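Local coordinates for hypothetical protein EF3068 (Enterococcus faecalis, PDB 2B6C), which is of unknown function but, as a predicted member of the DNA alkylation repair (AlkD-like) family, probably acts on alkylated DNA, at residues B[27-32]-B[67-73]; B[60-65]-B[94-98]; B[76-80]-B[109-113]; B[141-145]-B[163-167]. All coordinates share one frame; numbering follows the deposited sequence. Where two conformers were deposited one is given.

Contact 1 (B[27-32]-B[67-73]); sequences FVFAGI and TEREYQY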
loop_
_atom_site.group_PDB
_atom_site.type_symbol
_atom_site.label_atom_id
_atom_site.label_comp_id
_atom_site.label_asym_id
_atom_site.label_seq_id
_atom_site.Cartn_x
_atom_site.Cartn_y
_atom_site.Cartn_z
ATOM N N PHE B 27 -16.635 -20.340 -19.600
ATOM C CA PHE B 27 -16.092 -20.559 -18.268
ATOM C C PHE B 27 -17.180 -21.115 -17.413
ATOM O O PHE B 27 -18.364 -20.821 -17.634
ATOM C CB PHE B 27 -15.594 -19.254 -17.628
ATOM C CG PHE B 27 -14.511 -18.575 -18.415
ATOM C CD1 PHE B 27 -14.793 -17.430 -19.156
ATOM C CD2 PHE B 27 -13.198 -19.084 -18.409
ATOM C CE1 PHE B 27 -13.784 -16.787 -19.922
ATOM C CE2 PHE B 27 -12.186 -18.473 -19.180
ATOM C CZ PHE B 27 -12.494 -17.323 -19.955
ATOM N N VAL B 28 -16.778 -21.880 -16.399
ATOM C CA VAL B 28 -17.677 -22.283 -15.322
ATOM C C VAL B 28 -17.630 -21.167 -14.243
ATOM O O VAL B 28 -16.538 -20.710 -13.856
ATOM C CB VAL B 28 -17.312 -23.715 -14.777
ATOM C CG1 VAL B 28 -18.278 -24.194 -13.650
ATOM C CG2 VAL B 28 -17.328 -24.723 -15.912
ATOM N N PHE B 29 -18.801 -20.720 -13.776
ATOM C CA PHE B 29 -18.873 -19.749 -12.688
ATOM C C PHE B 29 -19.441 -20.356 -11.416
ATOM O O PHE B 29 -20.263 -21.300 -11.475
ATOM C CB PHE B 29 -19.731 -18.530 -13.088
ATOM C CG PHE B 29 -18.969 -17.499 -13.883
ATOM C CD1 PHE B 29 -18.787 -17.659 -15.255
ATOM C CD2 PHE B 29 -18.402 -16.390 -13.249
ATOM C CE1 PHE B 29 -18.030 -16.687 -16.011
ATOM C CE2 PHE B 29 -17.669 -15.426 -13.972
ATOM C CZ PHE B 29 -17.508 -15.572 -15.356
ATOM N N ALA B 30 -19.041 -19.803 -10.274
ATOM C CA ALA B 30 -19.667 -20.190 -9.016
ATOM C C ALA B 30 -20.952 -19.367 -8.851
ATOM O O ALA B 30 -21.897 -19.821 -8.249
ATOM C CB ALA B 30 -18.719 -19.978 -7.833
ATOM N N GLY B 31 -20.964 -18.154 -9.400
ATOM C CA GLY B 31 -22.087 -17.251 -9.251
ATOM C C GLY B 31 -21.894 -16.239 -8.140
ATOM O O GLY B 31 -22.827 -15.955 -7.392
ATOM N N ILE B 32 -20.681 -15.685 -8.063
ATOM C CA ILE B 32 -20.317 -14.689 -7.058
ATOM C C ILE B 32 -19.935 -13.372 -7.717
ATOM O O ILE B 32 -18.794 -13.223 -8.169
ATOM C CB ILE B 32 -19.083 -15.139 -6.222
ATOM C CG1 ILE B 32 -19.203 -16.603 -5.777
ATOM C CG2 ILE B 32 -18.896 -14.195 -5.003
ATOM C CD1 ILE B 32 -20.330 -16.873 -4.781
ATOM N N THR B 67 -11.491 -24.484 -10.903
ATOM C CA THR B 67 -12.420 -24.552 -12.007
ATOM C C THR B 67 -13.180 -23.281 -12.271
ATOM O O THR B 67 -13.233 -22.809 -13.405
ATOM C CB THR B 67 -13.421 -25.714 -11.786
ATOM O OG1 THR B 67 -12.697 -26.932 -11.897
ATOM C CG2 THR B 67 -14.541 -25.696 -12.859
ATOM N N GLU B 68 -13.798 -22.754 -11.221
ATOM C CA GLU B 68 -14.675 -21.619 -11.367
ATOM C C GLU B 68 -13.890 -20.347 -11.633
ATOM O O GLU B 68 -12.801 -20.124 -11.055
ATOM C CB GLU B 68 -15.555 -21.498 -10.132
ATOM C CG GLU B 68 -16.352 -22.743 -9.876
ATOM C CD GLU B 68 -15.615 -23.896 -9.109
ATOM O OE1 GLU B 68 -14.374 -23.931 -8.868
ATOM O OE2 GLU B 68 -16.341 -24.830 -8.777
ATOM N N ARG B 69 -14.459 -19.527 -12.501
ATOM C CA ARG B 69 -13.838 -18.298 -12.992
ATOM C C ARG B 69 -13.470 -17.323 -11.841
ATOM O O ARG B 69 -12.445 -16.694 -11.874
ATOM C CB ARG B 69 -14.810 -17.647 -13.982
ATOM C CG ARG B 69 -14.240 -16.518 -14.824
ATOM C CD ARG B 69 -12.831 -16.810 -15.300
ATOM N NE ARG B 69 -12.416 -15.922 -16.397
ATOM C CZ ARG B 69 -11.257 -16.017 -17.043
ATOM N NH1 ARG B 69 -10.389 -16.961 -16.692
ATOM N NH2 ARG B 69 -10.970 -15.167 -18.041
ATOM N N GLU B 70 -14.316 -17.225 -10.822
ATOM C CA GLU B 70 -14.051 -16.282 -9.709
ATOM C C GLU B 70 -12.711 -16.577 -8.970
ATOM O O GLU B 70 -12.109 -15.682 -8.392
ATOM C CB GLU B 70 -15.246 -16.244 -8.758
ATOM C CG GLU B 70 -16.546 -15.786 -9.432
ATOM C CD GLU B 70 -17.443 -16.940 -9.842
ATOM O OE1 GLU B 70 -16.946 -18.016 -10.240
ATOM O OE2 GLU B 70 -18.672 -16.779 -9.773
ATOM N N TYR B 71 -12.246 -17.821 -9.022
ATOM C CA TYR B 71 -10.939 -18.172 -8.479
ATOM C C TYR B 71 -9.776 -17.600 -9.269
ATOM O O TYR B 71 -8.726 -17.324 -8.679
ATOM C CB TYR B 71 -10.800 -19.674 -8.340
ATOM C CG TYR B 71 -11.765 -20.232 -7.301
ATOM C CD1 TYR B 71 -11.657 -19.873 -5.934
ATOM C CD2 TYR B 71 -12.774 -21.113 -7.673
ATOM C CE1 TYR B 71 -12.526 -20.397 -4.983
ATOM C CE2 TYR B 71 -13.669 -21.619 -6.730
ATOM C CZ TYR B 71 -13.536 -21.260 -5.391
ATOM O OH TYR B 71 -14.432 -21.785 -4.482
ATOM N N GLN B 72 -9.949 -17.403 -10.585
ATOM C CA GLN B 72 -8.908 -16.669 -11.363
ATOM C C GLN B 72 -8.895 -15.218 -10.933
ATOM O O GLN B 72 -7.822 -14.609 -10.850
ATOM C CB GLN B 72 -9.081 -16.756 -12.890
ATOM C CG GLN B 72 -8.708 -18.077 -13.513
ATOM C CD GLN B 72 -9.825 -19.080 -13.471
ATOM O OE1 GLN B 72 -9.836 -19.979 -12.615
ATOM N NE2 GLN B 72 -10.758 -18.967 -14.400
ATOM N N TYR B 73 -10.076 -14.679 -10.609
ATOM C CA TYR B 73 -10.179 -13.284 -10.161
ATOM C C TYR B 73 -9.521 -13.138 -8.801
ATOM O O TYR B 73 -8.865 -12.124 -8.545
ATOM C CB TYR B 73 -11.628 -12.797 -10.047
ATOM C CG TYR B 73 -12.470 -12.860 -11.311
ATOM C CD1 TYR B 73 -11.882 -12.819 -12.588
ATOM C CD2 TYR B 73 -13.889 -12.898 -11.223
ATOM C CE1 TYR B 73 -12.657 -12.863 -13.730
ATOM C CE2 TYR B 73 -14.683 -12.949 -12.366
ATOM C CZ TYR B 73 -14.062 -12.912 -13.623
ATOM O OH TYR B 73 -14.841 -12.926 -14.758
HETATM O O HOH W 1 -13.973 -22.169 -16.193
#
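Val28 O of the 27-32 loop, extended at Phe27-Phe29, accepts the N-H of Arg69, at the start of helix 69-81, with Val28 O to Arg69 N 2.7 Å and an N-H...O angle of 154°. The next residue, Glu70, turns its carboxylate back to the loop: OE1 takes Ala30 N at 2.8 Å through its syn lone pair, almost straight at 176°. Glu70 OE2 is gripped twice, by Gly31 N at 2.7 Å on the syn side and by Ile32 N at 2.9 Å on the anti side, so three consecutive amides hold the carboxylate's orientation. Arg69 packs on two rings. Its CB sits over the face of Phe29, 3.6 Å from the ring centroid, while the guanidinium stacks on Phe27 with the planes 13° apart, a cation-pi contact. Arg69 NH2 forms a salt bridge with Asp105, and NH1 bonds to Lys101 O. A helix-borne glutamate accepting three consecutive loop amides thus fastens the linker between helices 13-22 and 34-48 to the head of helix 69-81 in this helical-repeat, AlkD-like fold.

Contact 2 (B[60-65]-B[94-98]); sequences IEAYYQ and FKAYV. With SO4 (sulfate ion), chain I.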
loop_
_atom_site.group_PDB
_atom_site.type_symbol
_atom_site.label_atom_id
_atom_site.label_comp_id
_atom_site.label_asym_id
_atom_site.label_seq_id
_atom_site.Cartn_x
_atom_site.Cartn_y
_atom_site.Cartn_z
ATOM N N ILE B 60 -1.252 -18.319 -5.644
ATOM C CA ILE B 60 -1.745 -17.685 -6.862
ATOM C C ILE B 60 -1.975 -18.772 -7.912
ATOM O O ILE B 60 -3.020 -18.823 -8.552
ATOM C CB ILE B 60 -0.789 -16.593 -7.386
ATOM C CG1 ILE B 60 -0.843 -15.381 -6.456
ATOM C CG2 ILE B 60 -1.150 -16.187 -8.827
ATOM C CD1 ILE B 60 0.218 -14.344 -6.709
ATOM N N GLU B 61 -0.982 -19.645 -8.076
ATOM C CA GLU B 61 -1.093 -20.730 -9.013
ATOM C C GLU B 61 -2.268 -21.677 -8.675
ATOM O O GLU B 61 -3.044 -22.008 -9.561
ATOM C CB GLU B 61 0.258 -21.462 -9.146
ATOM C CG GLU B 61 0.198 -22.796 -9.903
ATOM C CD GLU B 61 -0.069 -22.655 -11.425
ATOM O OE1 GLU B 61 0.016 -21.536 -12.013
ATOM O OE2 GLU B 61 -0.345 -23.698 -12.056
ATOM N N ALA B 62 -2.382 -22.128 -7.427
ATOM C CA ALA B 62 -3.532 -22.982 -7.043
ATOM C C ALA B 62 -4.915 -22.358 -7.293
ATOM O O ALA B 62 -5.781 -23.027 -7.854
ATOM C CB ALA B 62 -3.406 -23.494 -5.602
ATOM N N TYR B 63 -5.122 -21.080 -6.944
ATOM C CA TYR B 63 -6.406 -20.414 -7.257
ATOM C C TYR B 63 -6.650 -20.289 -8.770
ATOM O O TYR B 63 -7.781 -20.432 -9.244
ATOM C CB TYR B 63 -6.516 -19.045 -6.577
ATOM C CG TYR B 63 -6.857 -19.147 -5.098
ATOM C CD1 TYR B 63 -8.159 -19.411 -4.682
ATOM C CD2 TYR B 63 -5.878 -18.982 -4.126
ATOM C CE1 TYR B 63 -8.467 -19.542 -3.336
ATOM C CE2 TYR B 63 -6.160 -19.104 -2.797
ATOM C CZ TYR B 63 -7.464 -19.385 -2.392
ATOM O OH TYR B 63 -7.760 -19.496 -1.054
ATOM N N TYR B 64 -5.590 -20.029 -9.539
ATOM C CA TYR B 64 -5.750 -19.842 -10.979
ATOM C C TYR B 64 -6.182 -21.144 -11.629
ATOM O O TYR B 64 -6.952 -21.151 -12.575
ATOM C CB TYR B 64 -4.457 -19.322 -11.624
ATOM C CG TYR B 64 -4.729 -18.517 -12.882
ATOM C CD1 TYR B 64 -5.089 -17.173 -12.794
ATOM C CD2 TYR B 64 -4.685 -19.112 -14.149
ATOM C CE1 TYR B 64 -5.358 -16.439 -13.929
ATOM C CE2 TYR B 64 -4.965 -18.369 -15.331
ATOM C CZ TYR B 64 -5.284 -17.038 -15.202
ATOM O OH TYR B 64 -5.576 -16.267 -16.321
ATOM N N GLN B 65 -5.735 -22.266 -11.074
ATOM C CA GLN B 65 -6.051 -23.545 -11.687
ATOM C C GLN B 65 -7.376 -24.169 -11.177
ATOM O O GLN B 65 -7.806 -25.190 -11.695
ATOM C CB GLN B 65 -4.848 -24.500 -11.588
ATOM C CG GLN B 65 -3.485 -23.921 -12.135
ATOM C CD GLN B 65 -3.534 -23.350 -13.596
ATOM O OE1 GLN B 65 -4.357 -23.768 -14.434
ATOM N NE2 GLN B 65 -2.618 -22.403 -13.898
ATOM N N PHE B 94 5.014 -13.758 -14.310
ATOM C CA PHE B 94 3.541 -13.650 -14.379
ATOM C C PHE B 94 2.977 -13.539 -15.819
ATOM O O PHE B 94 1.803 -13.793 -16.033
ATOM C CB PHE B 94 3.003 -12.474 -13.569
ATOM C CG PHE B 94 2.886 -12.725 -12.083
ATOM C CD1 PHE B 94 1.875 -13.539 -11.568
ATOM C CD2 PHE B 94 3.757 -12.090 -11.189
ATOM C CE1 PHE B 94 1.738 -13.717 -10.185
ATOM C CE2 PHE B 94 3.639 -12.275 -9.807
ATOM C CZ PHE B 94 2.618 -13.090 -9.312
ATOM N N LYS B 95 3.805 -13.153 -16.789
ATOM C CA LYS B 95 3.339 -13.057 -18.176
ATOM C C LYS B 95 2.810 -14.409 -18.682
ATOM O O LYS B 95 1.901 -14.438 -19.510
ATOM C CB LYS B 95 4.417 -12.462 -19.126
ATOM C CG LYS B 95 4.112 -12.744 -20.626
ATOM C CD LYS B 95 4.866 -11.881 -21.619
ATOM C CE LYS B 95 4.539 -12.321 -23.065
ATOM N NZ LYS B 95 4.986 -13.737 -23.300
ATOM N N ALA B 96 3.348 -15.516 -18.151
ATOM C CA ALA B 96 2.865 -16.846 -18.487
ATOM C C ALA B 96 1.356 -17.033 -18.255
ATOM O O ALA B 96 0.741 -17.887 -18.893
ATOM C CB ALA B 96 3.689 -17.974 -17.765
ATOM N N TYR B 97 0.765 -16.258 -17.350
ATOM C CA TYR B 97 -0.664 -16.378 -17.044
ATOM C C TYR B 97 -1.580 -15.653 -18.031
ATOM O O TYR B 97 -2.746 -16.018 -18.161
ATOM C CB TYR B 97 -0.991 -15.834 -15.657
ATOM C CG TYR B 97 -0.564 -16.687 -14.493
ATOM C CD1 TYR B 97 -1.249 -17.850 -14.168
ATOM C CD2 TYR B 97 0.515 -16.300 -13.685
ATOM C CE1 TYR B 97 -0.860 -18.636 -13.068
ATOM C CE2 TYR B 97 0.922 -17.073 -12.588
ATOM C CZ TYR B 97 0.230 -18.241 -12.285
ATOM O OH TYR B 97 0.621 -19.012 -11.185
ATOM N N VAL B 98 -1.078 -14.641 -18.723
ATOM C CA VAL B 98 -1.936 -13.796 -19.550
ATOM C C VAL B 98 -2.740 -14.583 -20.637
ATOM O O VAL B 98 -3.952 -14.450 -20.705
ATOM C CB VAL B 98 -1.158 -12.561 -20.108
ATOM C CG1 VAL B 98 -2.010 -11.812 -21.148
ATOM C CG2 VAL B 98 -0.738 -11.631 -18.956
HETATM S S SO4 I . 3.721 -14.868 -27.105
HETATM O O1 SO4 I . 3.881 -16.229 -26.593
HETATM O O2 SO4 I . 4.560 -14.650 -28.304
HETATM O O3 SO4 I . 4.225 -13.929 -26.086
HETATM O O4 SO4 I . 2.295 -14.631 -27.408
#
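Tyr97 OH donates to Glu61 OE1 at 2.7 Å, entering by the anti lone pair, away from the other carboxylate oxygen. Glu61 CG lies anti to the backbone N (chi1 169°) and the chain then bends, which brings OE1 to the phenol. Weak bonds from Gln65 NE2, one turn along the same helix, reach both oxygens of Glu61. The Tyr97 ring turns an edge to the face of Tyr64, the planes standing 59° apart. Tyr97 CD1 makes the closest approach, 3.7 Å from Tyr64 CD2. Tyr64 OH itself bonds to Gln100 O. One turn earlier than Tyr64, Ile60 CD1 meets the edge of the Phe94 ring in its plane, 3.8 Å from Phe94 CZ. Away from helix 53-65, Lys95 NZ binds a sulfate, probably from the crystallisation liquor, that is also held by Glu136, Asn137 and Asn140. The contact thus ties helix 53-65 to the turn after helix 88-94, with Ala75 and Leu78 of helix 69-81 and Trp110 of helix 104-120 packed against it.

Contact 3 (B[76-80]-B[109-113]); sequences IDLAL and AWRKF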
loop_
_atom_site.group_PDB
_atom_site.type_symbol
_atom_site.label_atom_id
_atom_site.label_comp_id
_atom_site.label_asym_id
_atom_site.label_seq_id
_atom_site.Cartn_x
_atom_site.Cartn_y
_atom_site.Cartn_z
ATOM N N ILE B 76 -5.665 -13.170 -9.352
ATOM C CA ILE B 76 -5.139 -11.881 -9.852
ATOM C C ILE B 76 -5.191 -10.816 -8.745
ATOM O O ILE B 76 -4.286 -9.971 -8.644
ATOM C CB ILE B 76 -5.858 -11.408 -11.151
ATOM C CG1 ILE B 76 -5.731 -12.512 -12.213
ATOM C CG2 ILE B 76 -5.211 -10.091 -11.649
ATOM C CD1 ILE B 76 -6.585 -12.367 -13.515
ATOM N N ASP B 77 -6.219 -10.881 -7.887
ATOM C CA ASP B 77 -6.291 -9.993 -6.706
ATOM C C ASP B 77 -5.122 -10.263 -5.752
ATOM O O ASP B 77 -4.586 -9.345 -5.170
ATOM C CB ASP B 77 -7.629 -10.139 -5.940
ATOM C CG ASP B 77 -8.758 -9.333 -6.556
ATOM O OD1 ASP B 77 -8.509 -8.453 -7.432
ATOM O OD2 ASP B 77 -9.920 -9.589 -6.164
ATOM N N LEU B 78 -4.731 -11.525 -5.597
ATOM C CA LEU B 78 -3.565 -11.844 -4.767
ATOM C C LEU B 78 -2.284 -11.179 -5.286
ATOM O O LEU B 78 -1.470 -10.651 -4.505
ATOM C CB LEU B 78 -3.342 -13.361 -4.643
ATOM C CG LEU B 78 -4.351 -14.076 -3.746
ATOM C CD1 LEU B 78 -4.272 -15.588 -3.966
ATOM C CD2 LEU B 78 -4.072 -13.764 -2.276
ATOM N N ALA B 79 -2.131 -11.205 -6.600
ATOM C CA ALA B 79 -1.015 -10.590 -7.265
ATOM C C ALA B 79 -1.116 -9.073 -7.165
ATOM O O ALA B 79 -0.156 -8.396 -6.793
ATOM C CB ALA B 79 -0.952 -11.060 -8.745
ATOM N N LEU B 80 -2.285 -8.534 -7.476
ATOM C CA LEU B 80 -2.507 -7.092 -7.386
ATOM C C LEU B 80 -2.243 -6.517 -5.981
ATOM O O LEU B 80 -1.624 -5.470 -5.834
ATOM C CB LEU B 80 -3.942 -6.774 -7.773
ATOM C CG LEU B 80 -4.182 -6.349 -9.200
ATOM C CD1 LEU B 80 -5.660 -6.631 -9.489
ATOM C CD2 LEU B 80 -3.848 -4.835 -9.271
ATOM N N ALA B 109 -7.806 -7.656 -16.154
ATOM C CA ALA B 109 -7.315 -7.746 -14.746
ATOM C C ALA B 109 -5.789 -7.924 -14.684
ATOM O O ALA B 109 -5.128 -7.244 -13.898
ATOM C CB ALA B 109 -8.034 -8.841 -13.955
ATOM N N TRP B 110 -5.211 -8.826 -15.497
ATOM C CA TRP B 110 -3.732 -8.922 -15.583
ATOM C C TRP B 110 -3.074 -7.607 -16.033
ATOM O O TRP B 110 -2.023 -7.232 -15.511
ATOM C CB TRP B 110 -3.242 -10.040 -16.524
ATOM C CG TRP B 110 -3.347 -11.411 -15.925
ATOM C CD1 TRP B 110 -4.083 -12.478 -16.408
ATOM C CD2 TRP B 110 -2.690 -11.879 -14.738
ATOM N NE1 TRP B 110 -3.923 -13.569 -15.585
ATOM C CE2 TRP B 110 -3.069 -13.238 -14.562
ATOM C CE3 TRP B 110 -1.796 -11.286 -13.815
ATOM C CZ2 TRP B 110 -2.626 -14.010 -13.473
ATOM C CZ3 TRP B 110 -1.329 -12.066 -12.739
ATOM C CH2 TRP B 110 -1.752 -13.420 -12.578
ATOM N N ARG B 111 -3.696 -6.923 -16.993
ATOM C CA ARG B 111 -3.161 -5.676 -17.506
ATOM C C ARG B 111 -3.038 -4.643 -16.373
ATOM O O ARG B 111 -2.010 -3.934 -16.265
ATOM C CB ARG B 111 -4.014 -5.126 -18.665
ATOM C CG ARG B 111 -3.549 -3.705 -19.138
ATOM C CD ARG B 111 -4.356 -2.609 -18.422
ATOM N NE ARG B 111 -5.750 -2.675 -18.861
ATOM C CZ ARG B 111 -6.761 -2.087 -18.238
ATOM N NH1 ARG B 111 -6.529 -1.379 -17.146
ATOM N NH2 ARG B 111 -7.995 -2.195 -18.718
ATOM N N LYS B 112 -4.076 -4.581 -15.544
ATOM C CA LYS B 112 -4.075 -3.761 -14.328
ATOM C C LYS B 112 -2.941 -4.104 -13.388
ATOM O O LYS B 112 -2.323 -3.210 -12.861
ATOM C CB LYS B 112 -5.414 -3.833 -13.586
ATOM C CG LYS B 112 -6.466 -3.045 -14.273
ATOM C CD LYS B 112 -7.881 -3.301 -13.701
ATOM C CE LYS B 112 -8.950 -3.215 -14.800
ATOM N NZ LYS B 112 -10.318 -2.892 -14.269
ATOM N N PHE B 113 -2.667 -5.394 -13.188
ATOM C CA PHE B 113 -1.488 -5.803 -12.436
ATOM C C PHE B 113 -0.171 -5.273 -13.033
ATOM O O PHE B 113 0.647 -4.678 -12.299
ATOM C CB PHE B 113 -1.440 -7.322 -12.258
ATOM C CG PHE B 113 -0.153 -7.809 -11.685
ATOM C CD1 PHE B 113 0.129 -7.635 -10.318
ATOM C CD2 PHE B 113 0.788 -8.426 -12.502
ATOM C CE1 PHE B 113 1.327 -8.100 -9.774
ATOM C CE2 PHE B 113 1.980 -8.878 -11.993
ATOM C CZ PHE B 113 2.253 -8.729 -10.605
#
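The indole of Trp110 carries Ile76 on one face: CD1 stands over the five-membered ring, 3.7 Å from its centroid and 15° off the normal, and Ile76 CG1 lies 3.6 Å from Trp110 CE2, nearer the rim. The Phe113 ring takes Ala79 CB over one face, 4.2 Å from its centroid, and Phe113 CE1 comes within 3.3 Å of Ala79 O. With Phe113 CG anti to its backbone N (chi1 171°), the ring extends across to helix 69-81. Ile76 CD1 also touches Ala109 CB at 3.8 Å, and Leu80 CG packs on Phe113 CB at 4.2 Å. Across the pair the interaction is apolar; the indole N-H is satisfied by Tyr64 OH, and the Phe94 ring meets Phe113 edge-to-face. The segment axes run nearly parallel, 12° apart, with a closest approach of 9.6 Å. This near-parallel packing of helices 69-81 and 104-120 is consistent with the helical-repeat architecture of AlkD-like proteins.

Contact 4 (B[141-145]-B[163-167]); sequences RRVAL and AIIYD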
loop_
_atom_site.group_PDB
_atom_site.type_symbol
_atom_site.label_atom_id
_atom_site.label_comp_id
_atom_site.label_asym_id
_atom_site.label_seq_id
_atom_site.Cartn_x
_atom_site.Cartn_y
_atom_site.Cartn_z
ATOM N N ARG B 141 -0.786 -8.825 -26.687
ATOM C CA ARG B 141 -0.683 -7.510 -27.351
ATOM C C ARG B 141 -1.740 -6.524 -26.867
ATOM O O ARG B 141 -1.489 -5.313 -26.835
ATOM C CB ARG B 141 -0.764 -7.676 -28.857
ATOM C CG ARG B 141 0.337 -8.617 -29.361
ATOM C CD ARG B 141 0.622 -8.336 -30.852
ATOM N NE ARG B 141 -0.572 -8.324 -31.684
ATOM C CZ ARG B 141 -1.213 -9.414 -32.120
ATOM N NH1 ARG B 141 -0.800 -10.645 -31.775
ATOM N NH2 ARG B 141 -2.271 -9.268 -32.899
ATOM N N ARG B 142 -2.906 -7.045 -26.458
ATOM C CA ARG B 142 -3.855 -6.244 -25.720
ATOM C C ARG B 142 -3.233 -5.590 -24.441
ATOM O O ARG B 142 -3.503 -4.411 -24.136
ATOM C CB ARG B 142 -5.128 -7.045 -25.406
ATOM C CG ARG B 142 -6.205 -6.213 -24.660
ATOM C CD ARG B 142 -7.570 -6.917 -24.697
ATOM N NE ARG B 142 -8.557 -6.338 -23.796
ATOM C CZ ARG B 142 -9.653 -5.682 -24.205
ATOM N NH1 ARG B 142 -10.518 -5.219 -23.305
ATOM N NH2 ARG B 142 -9.904 -5.492 -25.512
ATOM N N VAL B 143 -2.440 -6.359 -23.695
ATOM C CA VAL B 143 -1.719 -5.834 -22.544
ATOM C C VAL B 143 -0.717 -4.739 -22.966
ATOM O O VAL B 143 -0.667 -3.714 -22.294
ATOM C CB VAL B 143 -1.020 -6.961 -21.681
ATOM C CG1 VAL B 143 -0.112 -6.347 -20.492
ATOM C CG2 VAL B 143 -2.072 -7.898 -21.078
ATOM N N ALA B 144 0.048 -4.957 -24.061
ATOM C CA ALA B 144 0.976 -3.939 -24.585
ATOM C C ALA B 144 0.247 -2.631 -24.924
ATOM O O ALA B 144 0.715 -1.524 -24.570
ATOM C CB ALA B 144 1.766 -4.467 -25.814
ATOM N N LEU B 145 -0.920 -2.774 -25.544
ATOM C CA LEU B 145 -1.727 -1.635 -25.963
ATOM C C LEU B 145 -2.343 -0.871 -24.799
ATOM O O LEU B 145 -2.500 0.344 -24.861
ATOM C CB LEU B 145 -2.822 -2.075 -26.951
ATOM C CG LEU B 145 -2.391 -2.360 -28.384
ATOM C CD1 LEU B 145 -3.471 -3.189 -29.105
ATOM C CD2 LEU B 145 -2.122 -1.024 -29.164
ATOM N N ALA B 163 3.007 0.301 -30.640
ATOM C CA ALA B 163 2.012 -0.760 -30.478
ATOM C C ALA B 163 0.790 -0.568 -31.360
ATOM O O ALA B 163 0.251 -1.551 -31.893
ATOM C CB ALA B 163 1.598 -0.949 -29.034
ATOM N N ILE B 164 0.346 0.676 -31.516
ATOM C CA ILE B 164 -0.837 0.935 -32.342
ATOM C C ILE B 164 -0.502 0.671 -33.807
ATOM O O ILE B 164 -1.300 0.040 -34.528
ATOM C CB ILE B 164 -1.396 2.362 -32.155
ATOM C CG1 ILE B 164 -1.931 2.538 -30.738
ATOM C CG2 ILE B 164 -2.492 2.682 -33.219
ATOM C CD1 ILE B 164 -2.147 3.967 -30.316
ATOM N N ILE B 165 0.680 1.134 -34.231
ATOM C CA ILE B 165 1.176 0.905 -35.591
ATOM C C ILE B 165 1.171 -0.603 -35.909
ATOM O O ILE B 165 0.683 -1.031 -36.972
ATOM C CB ILE B 165 2.594 1.542 -35.816
ATOM C CG1 ILE B 165 2.492 3.057 -36.093
ATOM C CG2 ILE B 165 3.313 0.868 -36.977
ATOM C CD1 ILE B 165 3.806 3.846 -35.888
ATOM N N TYR B 166 1.662 -1.405 -34.967
ATOM C CA TYR B 166 1.768 -2.844 -35.140
ATOM C C TYR B 166 0.425 -3.524 -35.413
ATOM O O TYR B 166 0.351 -4.424 -36.244
ATOM C CB TYR B 166 2.417 -3.468 -33.908
ATOM C CG TYR B 166 2.753 -4.936 -34.077
ATOM C CD1 TYR B 166 4.005 -5.343 -34.587
ATOM C CD2 TYR B 166 1.821 -5.922 -33.746
ATOM C CE1 TYR B 166 4.302 -6.700 -34.758
ATOM C CE2 TYR B 166 2.110 -7.264 -33.903
ATOM C CZ TYR B 166 3.338 -7.654 -34.411
ATOM O OH TYR B 166 3.602 -9.004 -34.538
ATOM N N ASP B 167 -0.616 -3.123 -34.687
ATOM C CA ASP B 167 -1.910 -3.773 -34.794
ATOM C C ASP B 167 -2.903 -2.920 -35.541
ATOM O O ASP B 167 -4.099 -3.174 -35.463
ATOM C CB ASP B 167 -2.476 -4.065 -33.387
ATOM C CG ASP B 167 -2.093 -5.433 -32.887
ATOM O OD1 ASP B 167 -1.482 -5.528 -31.809
ATOM O OD2 ASP B 167 -2.342 -6.407 -33.624
#
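Arg141 and Asp167 form the polar half of this contact, a salt bridge in which the guanidinium grips the carboxylate side-on with two nitrogens. Arg141 NE donates to Asp167 OD1 at 2.9 Å with an N-H...O angle of 159°, and Arg141 NH2 donates to Asp167 OD2 at 3.0 Å in a similarly straight bond. Both oxygens use their syn lone pairs and lie close to the guanidinium plane; the paired bonds hold the two flat groups nearly coplanar, at 27°. The arginine chain bends at chi3 (-51°), turning NE and NH2 to the acid. Asp167 OD2 has a further partner in Thr170 OG1, and Arg141 NH1 bonds to Ala135 O, so both ends of the bridge are tied to residues beyond the two segments.

Van der Waals contact does the rest. Tyr166 CE2 rests 3.6 Å from Arg141 CD, the ring and guanidinium planes steeply inclined to each other. Leu145, one turn after Arg141, puts CD2 against Ala163, 3.7 Å from CB, and against Ile164, 3.9 Å from CG1. Phe129 of helix 125-132 touches both Ala144 and Ala163, and Ile179 and Ser182 of helix 173-186 pack on Ile164. A buried acid just past the end of helix 157-166, paired with an arginine of helix 138-146, thereby joins successive helices of the alpha-helical repeat architecture expected of an AlkD-like protein.

Contact 4 is buried, whereas contacts 1, 2 and 3 are partly buried. Contacts 1 and 3 share helix 69-81: its first turn holds a loop through carboxylate-amide bonds and cation-pi stacking, its later turns meet helix 104-120 through apolar and CH-pi contacts. The centre of contact 3 lies about 8 Å from the centre of the chain, that of contact 1 about 18 Å. Contact 2 mixes a phenol-carboxylate bond with aromatic packing; its Tyr63 and Tyr64 pack against Tyr71 and Gln72 of contact 1, helices 53-65 and 69-81 being consecutive, and its Tyr64 OH lies 3.2 Å from Trp110 NE1 of contact 3. Contact 4, across the chain's centre from contact 1, combines a salt bridge with apolar packing; Val98 and Arg111 touch its Val143.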